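Local coordinates for endo-beta-1,4-glucanase (Ampullaria crossean, PDB 5XBU), which probably hydrolyses internal beta-1,4-glucosidic bonds of cellulose, as a family 45 glycoside hydrolase with a double-psi beta-barrel type of fold, at residues T27-D32 and Q149-H154; L53-T58 and P168-A173; K76-C81 and A173-C178. All coordinates share one frame; numbering follows the deposited sequence.

Interaction 1. Residues T27-D32 and Q149-H154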
ATOM      1  N   THR A  27       1.713  -1.679  -7.068  1.00  8.77           N
ATOM      2  CA  THR A  27       2.630  -1.173  -6.072  1.00  9.04           C
ATOM      3  C   THR A  27       3.625  -0.227  -6.725  1.00  9.41           C
ATOM      4  O   THR A  27       3.965  -0.356  -7.896  1.00 10.16           O
ATOM      5  CB  THR A  27       3.381  -2.295  -5.312  1.00  9.54           C
ATOM      6  OG1 THR A  27       4.377  -2.900  -6.147  1.00 10.03           O
ATOM      7  CG2 THR A  27       2.482  -3.364  -4.741  1.00 10.33           C
ATOM      8  N   THR A  28       4.123   0.711  -5.914  1.00  9.43           N
ATOM      9  CA  THR A  28       5.271   1.553  -6.228  1.00 10.30           C
ATOM     10  C   THR A  28       6.112   1.649  -4.959  1.00 10.98           C
ATOM     11  O   THR A  28       5.766   1.074  -3.919  1.00 11.35           O
ATOM     12  CB  THR A  28       4.863   2.941  -6.760  1.00 10.89           C
ATOM     13  OG1 THR A  28       3.923   3.553  -5.878  1.00 11.09           O
ATOM     14  CG2 THR A  28       4.274   2.893  -8.166  1.00 11.43           C
ATOM     15  N   ARG A  29       7.205   2.395  -5.017  0.66 12.64           N
ATOM     16  CA  ARG A  29       7.983   2.684  -3.826  0.66 14.25           C
ATOM     17  C   ARG A  29       8.109   4.190  -3.686  0.66 13.66           C
ATOM     18  O   ARG A  29       8.060   4.925  -4.680  0.66 13.76           O
ATOM     19  CB  ARG A  29       9.352   1.993  -3.853  0.66 16.84           C
ATOM     20  CG  ARG A  29      10.162   2.225  -5.127  0.66 19.46           C
ATOM     21  CD  ARG A  29      11.446   1.396  -5.127  0.66 22.17           C
ATOM     22  NE  ARG A  29      11.836   0.833  -6.407  0.66 24.73           N
ATOM     23  CZ  ARG A  29      13.039   0.327  -6.624  0.66 26.43           C
ATOM     24  NH1 ARG A  29      13.363  -0.198  -7.800  0.66 27.11           N
ATOM     25  NH2 ARG A  29      13.932   0.378  -5.647  0.66 26.93           N
ATOM     26  N   TYR A  30       8.238   4.639  -2.442  1.00 13.44           N
ATOM     27  CA  TYR A  30       8.358   6.053  -2.167  1.00 14.28           C
ATOM     28  C   TYR A  30       9.316   6.275  -1.033  1.00 15.86           C
ATOM     29  O   TYR A  30       9.590   5.377  -0.228  1.00 16.10           O
ATOM     30  CB  TYR A  30       7.028   6.702  -1.871  1.00 14.17           C
ATOM     31  CG  TYR A  30       6.475   6.543  -0.459  1.00 13.62           C
ATOM     32  CD1 TYR A  30       5.952   5.344  -0.005  1.00 12.68           C
ATOM     33  CD2 TYR A  30       6.466   7.637   0.423  1.00 14.53           C
ATOM     34  CE1 TYR A  30       5.399   5.241   1.257  1.00 12.42           C
ATOM     35  CE2 TYR A  30       5.923   7.534   1.710  1.00 14.24           C
ATOM     36  CZ  TYR A  30       5.379   6.333   2.099  1.00 12.91           C
ATOM     37  OH  TYR A  30       4.835   6.274   3.363  1.00 13.44           O
ATOM     38  N   VAL A  31       9.739   7.539  -0.985  0.66 17.26           N
ATOM     39  CA  VAL A  31      10.596   8.130   0.016  0.66 19.56           C
ATOM     40  C   VAL A  31      10.181   9.596   0.169  0.66 21.17           C
ATOM     41  O   VAL A  31       9.911  10.278  -0.824  0.66 21.91           O
ATOM     42  CB  VAL A  31      12.002   7.999  -0.589  0.66 21.12           C
ATOM     43  CG1 VAL A  31      12.653   9.339  -0.816  0.66 22.09           C
ATOM     44  CG2 VAL A  31      12.785   6.984   0.135  0.66 21.62           C
ATOM     45  N   ASP A  32      10.103  10.092   1.413  0.66 21.74           N
ATOM     46  CA  ASP A  32       9.813  11.518   1.628  0.66 22.28           C
ATOM     47  C   ASP A  32      10.142  12.005   3.037  0.66 21.45           C
ATOM     48  O   ASP A  32      10.088  13.206   3.317  0.66 20.81           O
ATOM     49  CB  ASP A  32       8.370  11.894   1.239  0.66 23.62           C
ATOM     50  CG  ASP A  32       7.310  11.295   2.167  0.66 24.47           C
ATOM     51  OD1 ASP A  32       7.636  10.763   3.249  0.66 24.36           O
ATOM     52  OD2 ASP A  32       6.117  11.358   1.792  0.66 24.89           O
ATOM     53  N   GLN A 149      14.533  -1.036   1.984  1.00 16.20           N
ATOM     54  CA  GLN A 149      13.890  -2.292   2.361  1.00 16.12           C
ATOM     55  C   GLN A 149      13.098  -2.913   1.220  1.00 16.23           C
ATOM     56  O   GLN A 149      12.913  -4.144   1.187  1.00 16.98           O
ATOM     57  CB  GLN A 149      13.002  -2.096   3.589  1.00 15.76           C
ATOM     58  CG  GLN A 149      11.827  -1.086   3.473  1.00 14.65           C
ATOM     59  CD  GLN A 149      12.214   0.327   3.905  1.00 13.42           C
ATOM     60  OE1 GLN A 149      13.186   0.913   3.417  1.00 14.13           O
ATOM     61  NE2 GLN A 149      11.453   0.878   4.850  1.00 12.64           N
ATOM     62  N   VAL A 150      12.614  -2.096   0.280  1.00 15.48           N
ATOM     63  CA  VAL A 150      11.940  -2.634  -0.909  1.00 15.76           C
ATOM     64  C   VAL A 150      12.970  -3.019  -1.950  1.00 15.94           C
ATOM     65  O   VAL A 150      12.833  -4.048  -2.616  1.00 15.47           O
ATOM     66  CB  VAL A 150      10.888  -1.657  -1.464  1.00 16.66           C
ATOM     67  CG1 VAL A 150      10.136  -2.306  -2.616  1.00 16.98           C
ATOM     68  CG2 VAL A 150       9.926  -1.282  -0.360  1.00 17.34           C
ATOM     69  N   GLU A 151      14.050  -2.232  -2.084  1.00 17.02           N
ATOM     70  CA  GLU A 151      15.157  -2.627  -2.945  1.00 18.42           C
ATOM     71  C   GLU A 151      15.681  -3.994  -2.542  1.00 17.08           C
ATOM     72  O   GLU A 151      16.029  -4.804  -3.409  1.00 17.23           O
ATOM     73  CB  GLU A 151      16.270  -1.581  -2.854  1.00 21.10           C
ATOM     74  CG  GLU A 151      17.525  -1.936  -3.631  1.00 23.84           C
ATOM     75  CD  GLU A 151      17.312  -1.948  -5.135  1.00 26.40           C
ATOM     76  OE1 GLU A 151      16.316  -1.340  -5.593  1.00 27.49           O
ATOM     77  OE2 GLU A 151      18.136  -2.566  -5.849  1.00 27.52           O
ATOM     78  N   ALA A 152      15.730  -4.280  -1.234  1.00 16.85           N
ATOM     79  CA  ALA A 152      16.215  -5.575  -0.745  1.00 17.45           C
ATOM     80  C   ALA A 152      15.308  -6.741  -1.122  1.00 17.65           C
ATOM     81  O   ALA A 152      15.780  -7.887  -1.163  1.00 18.95           O
ATOM     82  CB  ALA A 152      16.396  -5.541   0.770  1.00 18.07           C
ATOM     83  N   LEU A 153      14.014  -6.477  -1.363  1.00 17.01           N
ATOM     84  CA  LEU A 153      13.097  -7.460  -1.923  1.00 16.90           C
ATOM     85  C   LEU A 153      13.286  -7.621  -3.428  1.00 16.27           C
ATOM     86  O   LEU A 153      12.761  -8.580  -4.003  1.00 16.79           O
ATOM     87  CB  LEU A 153      11.630  -7.035  -1.677  1.00 16.86           C
ATOM     88  CG  LEU A 153      11.191  -6.847  -0.223  1.00 17.17           C
ATOM     89  CD1 LEU A 153       9.821  -6.215  -0.176  1.00 17.35           C
ATOM     90  CD2 LEU A 153      11.200  -8.152   0.556  1.00 17.93           C
ATOM     91  N   HIS A 154      13.956  -6.660  -4.076  1.00 15.83           N
ATOM     92  CA  HIS A 154      14.087  -6.585  -5.533  1.00 15.82           C
ATOM     93  C   HIS A 154      12.731  -6.437  -6.206  1.00 14.24           C
ATOM     94  O   HIS A 154      12.489  -6.965  -7.292  1.00 14.51           O
ATOM     95  CB  HIS A 154      14.898  -7.735  -6.105  1.00 18.30           C
ATOM     96  CG  HIS A 154      16.227  -7.863  -5.452  1.00 20.88           C
ATOM     97  ND1 HIS A 154      17.194  -6.889  -5.552  1.00 22.01           N
ATOM     98  CD2 HIS A 154      16.716  -8.791  -4.599  1.00 22.06           C
ATOM     99  CE1 HIS A 154      18.249  -7.243  -4.845  1.00 22.79           C
ATOM    100  NE2 HIS A 154      17.985  -8.395  -4.253  1.00 22.89           N
TER
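On the surface of the double-psi beta-barrel type of fold, a salt bridge from Arg29 to Glu151 joins strand 22-30 to the loop that connects strands 140-144 and 160-165. Arg29 was modelled in two conformers, and the pairing described here belongs to one of them. In that conformer Arg29 NH2 donates to Glu151 OE1 at 2.9 Å, with an N-H...O angle of 156°. The oxygen lies at the edge of the guanidinium, slightly tilted from its plane, and receives the donor almost head-on to its C-O bond. The two flat groups are turned 20° apart, yet a single nitrogen and a single oxygen form the bond: NH1 stays 3.9 Å from Glu151 OE1. Glu151 reaches the arginine by starting with CG anti to its backbone N (chi1 176°) and then bending at chi2, which carries the carboxylate back toward the strand. Its own CB is 4.1 Å from Arg29 NH2. Val150 points toward the strand, but its CG1 comes no nearer than 4.5 Å to Arg29 CB, so the ion pair carries the contact. Residues 149-153 have helical backbone angles without regular helix bonds, and His154 N just beyond donates to Glu151 O at 2.9 Å. Asp145 steadies this turn, its OD1 accepting the amides of both Val150 and Glu151, while its OD2 makes a long, weak ion pair with Arg29 NH2. Strand 22-30 is fixed independently by backbone bonds from Thr28 and Tyr30 to strand 140-144 and Asp145. With two acidic groups near one guanidinium, its charge is probably shared, chiefly with Glu151 and weakly with Asp145; a one-pronged bridge on the solvent side, with an arginine modelled in two positions, is likely to add only modestly to the hold on the loop.

Interaction 2. Residues L53-T58 and P168-A173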
ATOM      1  N   LEU A  53      10.427   4.406   9.055  1.00 10.75           N
ATOM      2  CA  LEU A  53      11.267   4.555   7.877  1.00 11.34           C
ATOM      3  C   LEU A  53      11.946   3.257   7.473  1.00 10.87           C
ATOM      4  O   LEU A  53      12.399   3.142   6.330  1.00 11.83           O
ATOM      5  CB  LEU A  53      12.353   5.615   8.159  1.00 12.70           C
ATOM      6  CG  LEU A  53      11.809   7.020   8.355  1.00 14.64           C
ATOM      7  CD1 LEU A  53      12.938   7.962   8.672  1.00 15.53           C
ATOM      8  CD2 LEU A  53      11.026   7.508   7.124  1.00 16.00           C
ATOM      9  N   GLN A  54      12.036   2.287   8.388  1.00 10.73           N
ATOM     10  CA  GLN A  54      12.869   1.099   8.211  1.00 10.95           C
ATOM     11  C   GLN A  54      12.096  -0.163   7.847  1.00 10.85           C
ATOM     12  O   GLN A  54      12.662  -1.057   7.193  1.00 11.25           O
ATOM     13  CB  GLN A  54      13.625   0.801   9.512  1.00 11.16           C
ATOM     14  CG  GLN A  54      14.623   1.850   9.911  1.00 11.41           C
ATOM     15  CD  GLN A  54      15.019   1.744  11.369  1.00 11.62           C
ATOM     16  OE1 GLN A  54      14.326   1.139  12.184  1.00 11.79           O
ATOM     17  NE2 GLN A  54      16.154   2.349  11.708  1.00 12.80           N
ATOM     18  N   LYS A  55      10.874  -0.295   8.339  1.00 10.31           N
ATOM     19  CA  LYS A  55      10.125  -1.546   8.272  1.00 10.42           C
ATOM     20  C   LYS A  55       9.270  -1.611   7.021  1.00 10.02           C
ATOM     21  O   LYS A  55       9.308  -0.711   6.187  1.00 10.56           O
ATOM     22  CB  LYS A  55       9.321  -1.758   9.539  1.00 10.76           C
ATOM     23  CG  LYS A  55      10.196  -2.032  10.748  1.00 12.10           C
ATOM     24  CD  LYS A  55       9.375  -2.620  11.881  1.00 13.03           C
ATOM     25  CE  LYS A  55      10.208  -2.951  13.056  1.00 13.15           C
ATOM     26  NZ  LYS A  55       9.398  -3.675  14.060  1.00 13.58           N
ATOM     27  N   HIS A  56       8.537  -2.721   6.877  1.00 10.38           N
ATOM     28  CA  HIS A  56       7.623  -2.921   5.760  1.00 10.36           C
ATOM     29  C   HIS A  56       6.328  -2.175   6.083  1.00  9.55           C
ATOM     30  O   HIS A  56       5.403  -2.720   6.698  1.00  9.96           O
ATOM     31  CB  HIS A  56       7.361  -4.404   5.581  1.00 11.52           C
ATOM     32  CG  HIS A  56       8.542  -5.164   5.140  1.00 12.26           C
ATOM     33  ND1 HIS A  56       8.784  -6.453   5.557  1.00 13.37           N
ATOM     34  CD2 HIS A  56       9.551  -4.848   4.289  1.00 13.54           C
ATOM     35  CE1 HIS A  56       9.918  -6.887   5.013  1.00 13.66           C
ATOM     36  NE2 HIS A  56      10.399  -5.933   4.235  1.00 13.72           N
ATOM     37  N   VAL A  57       6.303  -0.917   5.662  1.00  9.43           N
ATOM     38  CA  VAL A  57       5.166  -0.039   5.872  1.00  9.16           C
ATOM     39  C   VAL A  57       4.755   0.556   4.527  1.00  9.03           C
ATOM     40  O   VAL A  57       5.543   0.641   3.571  1.00  9.54           O
ATOM     41  CB  VAL A  57       5.469   1.033   6.952  1.00  9.89           C
ATOM     42  CG1 VAL A  57       5.673   0.358   8.303  1.00 10.51           C
ATOM     43  CG2 VAL A  57       6.644   1.932   6.578  1.00 10.64           C
ATOM     44  N   THR A  58       3.488   0.946   4.454  1.00  8.78           N
ATOM     45  CA  THR A  58       2.891   1.375   3.213  1.00  8.68           C
ATOM     46  C   THR A  58       1.984   2.592   3.402  1.00  8.58           C
ATOM     47  O   THR A  58       1.388   2.814   4.462  1.00  8.86           O
ATOM     48  CB  THR A  58       2.134   0.196   2.546  1.00  8.83           C
ATOM     49  OG1 THR A  58       1.605   0.566   1.279  1.00  9.38           O
ATOM     50  CG2 THR A  58       0.981  -0.368   3.373  1.00  9.09           C
ATOM     51  N   PRO A 168       1.821  -8.791  12.315  1.00 13.68           N
ATOM     52  CA  PRO A 168       2.830  -9.432  13.143  1.00 14.61           C
ATOM     53  C   PRO A 168       3.002  -8.648  14.442  1.00 14.34           C
ATOM     54  O   PRO A 168       2.790  -7.431  14.500  1.00 13.69           O
ATOM     55  CB  PRO A 168       4.073  -9.362  12.255  1.00 15.92           C
ATOM     56  CG  PRO A 168       3.505  -9.330  10.807  1.00 16.28           C
ATOM     57  CD  PRO A 168       2.344  -8.420  10.989  1.00 15.24           C
ATOM     58  N   GLY A 169       3.410  -9.359  15.496  1.00 15.11           N
ATOM     59  CA  GLY A 169       3.422  -8.746  16.815  1.00 15.09           C
ATOM     60  C   GLY A 169       4.317  -7.524  16.915  1.00 14.03           C
ATOM     61  O   GLY A 169       3.998  -6.566  17.615  1.00 14.25           O
ATOM     62  N   ASP A 170       5.455  -7.537  16.223  1.00 13.58           N
ATOM     63  CA  ASP A 170       6.340  -6.381  16.312  1.00 13.10           C
ATOM     64  C   ASP A 170       5.701  -5.148  15.690  1.00 11.94           C
ATOM     65  O   ASP A 170       5.832  -4.040  16.223  1.00 11.86           O
ATOM     66  CB  ASP A 170       7.684  -6.667  15.654  1.00 13.54           C
ATOM     67  CG  ASP A 170       7.567  -6.891  14.161  1.00 13.82           C
ATOM     68  OD1 ASP A 170       6.869  -7.842  13.757  1.00 14.56           O
ATOM     69  OD2 ASP A 170       8.186  -6.125  13.394  1.00 14.54           O
ATOM     70  N   LEU A 171       4.998  -5.321  14.566  1.00 11.51           N
ATOM     71  CA  LEU A 171       4.336  -4.198  13.910  1.00 11.13           C
ATOM     72  C   LEU A 171       3.161  -3.712  14.733  1.00 11.11           C
ATOM     73  O   LEU A 171       2.923  -2.504  14.830  1.00 10.99           O
ATOM     74  CB  LEU A 171       3.915  -4.593  12.490  1.00 11.01           C
ATOM     75  CG  LEU A 171       5.068  -4.649  11.491  1.00 11.56           C
ATOM     76  CD1 LEU A 171       4.623  -5.314  10.205  1.00 12.70           C
ATOM     77  CD2 LEU A 171       5.619  -3.269  11.220  1.00 12.33           C
ATOM     78  N   GLN A 172       2.446  -4.642  15.352  0.61 12.31           N
ATOM     79  CA  GLN A 172       1.337  -4.265  16.218  0.61 13.57           C
ATOM     80  C   GLN A 172       1.822  -3.424  17.396  0.61 13.17           C
ATOM     81  O   GLN A 172       1.183  -2.432  17.778  0.61 13.34           O
ATOM     82  CB  GLN A 172       0.643  -5.536  16.688  0.61 15.33           C
ATOM     83  CG  GLN A 172      -0.619  -5.302  17.454  0.61 16.96           C
ATOM     84  CD  GLN A 172      -1.829  -5.222  16.552  0.61 18.41           C
ATOM     85  OE1 GLN A 172      -1.713  -5.091  15.332  0.61 18.61           O
ATOM     86  NE2 GLN A 172      -3.004  -5.313  17.152  0.61 19.31           N
ATOM     87  N   ALA A 173       2.969  -3.796  17.973  1.00 13.08           N
ATOM     88  CA  ALA A 173       3.543  -3.022  19.065  1.00 13.30           C
ATOM     89  C   ALA A 173       4.036  -1.663  18.590  1.00 12.78           C
ATOM     90  O   ALA A 173       3.866  -0.656  19.287  1.00 14.15           O
ATOM     91  CB  ALA A 173       4.657  -3.816  19.748  1.00 14.15           C
TER
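Lys55 NZ is gripped by two groups of helix 169-175: Asp170 OD2, 2.8 Å away in a salt bridge, and Asn174 OD1, which stands one helical turn further on. The carboxylate oxygen uses its anti lone pair, the one facing away from OD1. Lys55 lies fully extended beyond CG, and this stretched chain spans the gap between the end of helix 50-54 and the second helix. Asp170 meets it with CG set between its own backbone N and carbonyl carbon (chi1 65°). Alongside the polar pair, Leu171 CD2 packs on Lys55 CD at 3.9 Å, the two chains running past each other in opposite directions. The other methyl, Leu171 CD1, comes to 4.4 Å from His56 O. The backbone bends here in an inverse gamma turn centred on His56, with a weak bond of 3.1 Å from Val57 N to Lys55 O, and leads straight into strand 57-60. Leu171 also touches Met107 of strand 104-108, so the helix rests on the sheet through the same residue. A leucine in place of Lys55 would probably leave the Asp170 carboxylate without its cation and Asn174 OD1 without this donor. A buried leucine against the lysine stem makes this a mixed contact, and the charged end bonds to two residues one helical turn apart, which probably limits how the ammonium can turn.

Interaction 3. Residues K76-C81 and A173-C178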
ATOM      1  N   LYS A  76      -9.352   5.399   8.503  0.63 10.33           N
ATOM      2  CA  LYS A  76      -9.935   4.221   9.116  0.63 11.15           C
ATOM      3  C   LYS A  76      -8.986   3.039   9.112  0.63 10.33           C
ATOM      4  O   LYS A  76      -8.978   2.257  10.062  0.63 10.93           O
ATOM      5  CB  LYS A  76     -11.241   3.847   8.415  0.63 13.32           C
ATOM      6  CG  LYS A  76     -12.346   4.875   8.525  0.63 15.70           C
ATOM      7  CD  LYS A  76     -12.949   4.917   9.881  0.63 18.19           C
ATOM      8  CE  LYS A  76     -14.086   5.883   9.824  0.63 19.84           C
ATOM      9  NZ  LYS A  76     -14.893   5.616   8.617  0.63 20.70           N
ATOM     10  N   ASN A  77      -8.208   2.861   8.034  1.00  9.66           N
ATOM     11  CA  ASN A  77      -7.361   1.689   7.904  1.00  9.62           C
ATOM     12  C   ASN A  77      -5.918   1.904   8.340  1.00  9.69           C
ATOM     13  O   ASN A  77      -5.075   1.027   8.128  1.00  9.78           O
ATOM     14  CB  ASN A  77      -7.494   1.075   6.517  1.00  9.91           C
ATOM     15  CG  ASN A  77      -8.819   0.331   6.369  1.00 10.44           C
ATOM     16  OD1 ASN A  77      -9.305  -0.296   7.326  1.00 11.31           O
ATOM     17  ND2 ASN A  77      -9.409   0.403   5.178  1.00 10.84           N
ATOM     18  N   CYS A  78      -5.640   2.993   9.064  1.00  9.78           N
ATOM     19  CA  CYS A  78      -4.351   3.110   9.741  1.00  9.92           C
ATOM     20  C   CYS A  78      -4.138   1.906  10.636  1.00  9.75           C
ATOM     21  O   CYS A  78      -5.034   1.490  11.374  1.00 10.34           O
ATOM     22  CB  CYS A  78      -4.298   4.381  10.588  1.00 10.31           C
ATOM     23  SG  CYS A  78      -3.947   5.886   9.715  1.00  9.94           S
ATOM     24  N   GLY A  79      -2.912   1.367  10.598  1.00  9.81           N
ATOM     25  CA  GLY A  79      -2.555   0.261  11.439  1.00 10.52           C
ATOM     26  C   GLY A  79      -3.006  -1.094  10.964  1.00 11.28           C
ATOM     27  O   GLY A  79      -2.646  -2.105  11.590  1.00 12.63           O
ATOM     28  N   LYS A  80      -3.746  -1.174   9.861  1.00 10.57           N
ATOM     29  CA  LYS A  80      -4.039  -2.479   9.264  1.00 10.39           C
ATOM     30  C   LYS A  80      -2.789  -3.019   8.607  1.00  9.19           C
ATOM     31  O   LYS A  80      -1.916  -2.268   8.197  1.00  9.85           O
ATOM     32  CB  LYS A  80      -5.128  -2.368   8.177  1.00 12.61           C
ATOM     33  CG  LYS A  80      -6.496  -1.952   8.667  1.00 15.80           C
ATOM     34  CD  LYS A  80      -7.123  -3.086   9.459  1.00 19.00           C
ATOM     35  CE  LYS A  80      -8.608  -2.842   9.698  1.00 21.31           C
ATOM     36  NZ  LYS A  80      -9.452  -2.926   8.437  1.00 22.57           N
ATOM     37  N   CYS A  81      -2.719  -4.336   8.493  1.00  9.10           N
ATOM     38  CA  CYS A  81      -1.660  -4.983   7.741  1.00  9.33           C
ATOM     39  C   CYS A  81      -2.237  -5.694   6.524  1.00  9.51           C
ATOM     40  O   CYS A  81      -3.357  -6.223   6.539  1.00 10.37           O
ATOM     41  CB  CYS A  81      -0.886  -5.977   8.609  1.00 10.10           C
ATOM     42  SG  CYS A  81       0.202  -5.109   9.781  1.00 10.59           S
ATOM     43  N   ALA A 173       2.969  -3.796  17.973  1.00 13.08           N
ATOM     44  CA  ALA A 173       3.543  -3.022  19.065  1.00 13.30           C
ATOM     45  C   ALA A 173       4.036  -1.663  18.590  1.00 12.78           C
ATOM     46  O   ALA A 173       3.866  -0.656  19.287  1.00 14.15           O
ATOM     47  CB  ALA A 173       4.657  -3.816  19.748  1.00 14.15           C
ATOM     48  N   ASN A 174       4.672  -1.618  17.413  1.00 11.81           N
ATOM     49  CA  ASN A 174       5.071  -0.339  16.837  1.00 11.43           C
ATOM     50  C   ASN A 174       3.871   0.590  16.707  1.00 11.22           C
ATOM     51  O   ASN A 174       3.934   1.773  17.056  1.00 11.70           O
ATOM     52  CB  ASN A 174       5.664  -0.541  15.431  1.00 11.30           C
ATOM     53  CG  ASN A 174       7.061  -1.156  15.393  1.00 11.63           C
ATOM     54  OD1 ASN A 174       7.354  -1.903  14.466  1.00 11.90           O
ATOM     55  ND2 ASN A 174       7.935  -0.806  16.323  1.00 12.22           N
ATOM     56  N   TYR A 175       2.762   0.070  16.164  1.00 11.13           N
ATOM     57  CA  TYR A 175       1.612   0.916  15.862  1.00 11.24           C
ATOM     58  C   TYR A 175       1.024   1.547  17.125  1.00 11.65           C
ATOM     59  O   TYR A 175       0.445   2.634  17.073  1.00 11.98           O
ATOM     60  CB  TYR A 175       0.528   0.125  15.092  1.00 11.26           C
ATOM     61  CG  TYR A 175      -0.548   1.076  14.622  1.00 11.37           C
ATOM     62  CD1 TYR A 175      -0.254   2.074  13.689  1.00 11.97           C
ATOM     63  CD2 TYR A 175      -1.817   1.066  15.191  1.00 11.81           C
ATOM     64  CE1 TYR A 175      -1.184   3.045  13.347  1.00 12.70           C
ATOM     65  CE2 TYR A 175      -2.777   2.020  14.832  1.00 12.22           C
ATOM     66  CZ  TYR A 175      -2.432   2.999  13.932  1.00 12.51           C
ATOM     67  OH  TYR A 175      -3.352   3.971  13.605  1.00 13.97           O
ATOM     68  N   GLN A 176       1.170   0.872  18.261  1.00 12.45           N
ATOM     69  CA  GLN A 176       0.640   1.386  19.521  1.00 14.55           C
ATOM     70  C   GLN A 176       1.192   2.753  19.870  1.00 15.22           C
ATOM     71  O   GLN A 176       0.533   3.516  20.581  1.00 17.54           O
ATOM     72  CB  GLN A 176       0.865   0.363  20.632  1.00 16.85           C
ATOM     73  CG  GLN A 176      -0.047  -0.829  20.427  1.00 19.92           C
ATOM     74  CD  GLN A 176       0.350  -2.086  21.149  1.00 22.51           C
ATOM     75  OE1 GLN A 176       1.393  -2.164  21.790  1.00 23.42           O
ATOM     76  NE2 GLN A 176      -0.508  -3.094  21.044  1.00 23.79           N
ATOM     77  N   GLN A 177       2.382   3.094  19.387  1.00 13.99           N
ATOM     78  CA  GLN A 177       2.890   4.424  19.673  1.00 14.86           C
ATOM     79  C   GLN A 177       2.523   5.472  18.631  1.00 12.89           C
ATOM     80  O   GLN A 177       2.855   6.644  18.828  1.00 13.56           O
ATOM     81  CB  GLN A 177       4.350   4.462  20.099  1.00 17.19           C
ATOM     82  CG  GLN A 177       5.227   4.121  19.012  1.00 18.22           C
ATOM     83  CD  GLN A 177       6.746   4.150  19.346  1.00 18.54           C
ATOM     84  OE1 GLN A 177       7.584   3.723  18.514  1.00 17.73           O
ATOM     85  NE2 GLN A 177       7.105   4.663  20.533  1.00 19.30           N
ATOM     86  N   CYS A 178       1.809   5.101  17.566  1.00 12.09           N
ATOM     87  CA  CYS A 178       1.313   6.104  16.641  1.00 11.71           C
ATOM     88  C   CYS A 178       0.144   6.860  17.246  1.00 11.58           C
ATOM     89  O   CYS A 178      -0.690   6.306  17.967  1.00 12.03           O
ATOM     90  CB  CYS A 178       0.861   5.447  15.339  1.00 11.25           C
ATOM     91  SG  CYS A 178       2.207   4.461  14.565  1.00 11.22           S
TER
HETATM   92  O   HOH W   1      -5.920   3.543  13.955  1.00 25.53           O
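Gly79 CA sits squarely over one face of the Tyr175 ring, 3.5 Å from the ring centroid and only 6° off the normal, a CH-pi contact. Beside it, Cys78 CB lies 3.2 Å from Tyr175 OH, and that hydroxyl has a water 2.6 Å away; the water's further bond to Cys78 O is weak. The ring extends to the loop because CG stands anti to the backbone N of Tyr175 (chi1 -172°). Glycine suits the spot twice over: its phi is positive, and a CB would fall 2.5 Å from Tyr175 CE2. Gly79 is the third residue of a type II turn from Asn77 to Lys80, closed by Lys80 N to Asn77 O and reinforced by Lys80 NZ, which donates to Asn77 OD1 at 2.9 Å from above the carbonyl plane. Lys80 NZ also forms a salt bridge with Glu164. Disulfides fasten both sides, Cys78 to Cys38 and Cys178 to Cys40. Tyr175 thus packs helix 169-175 against the loop leading into strand 81-86, while its side chain also touches Met107 of strand 104-108, with whose Val108 the backbone of Gly79 and Lys80 is hydrogen-bonded.

Interactions 2 and 3 share helix 169-175 and Ala173, with centres about 8 Å apart. Asn174, the residue just before Tyr175, ties them together: its OD1 is 2.7 Å from Lys55 NZ, a probable hydrogen bond, so the helix is held from two directions. Interaction 1 meets interaction 2 at 53-58, where Gln149 NE2 probably donates to Leu53 O at 2.9 Å and to Lys55 O at 3.0 Å; the centres of interactions 1 and 2 are about 15 Å apart. Interactions 1 and 3 do not touch, their nearest atoms being about 11 Å apart. The structure is the apo form, so no bound sugar relates these contacts to a substrate cleft.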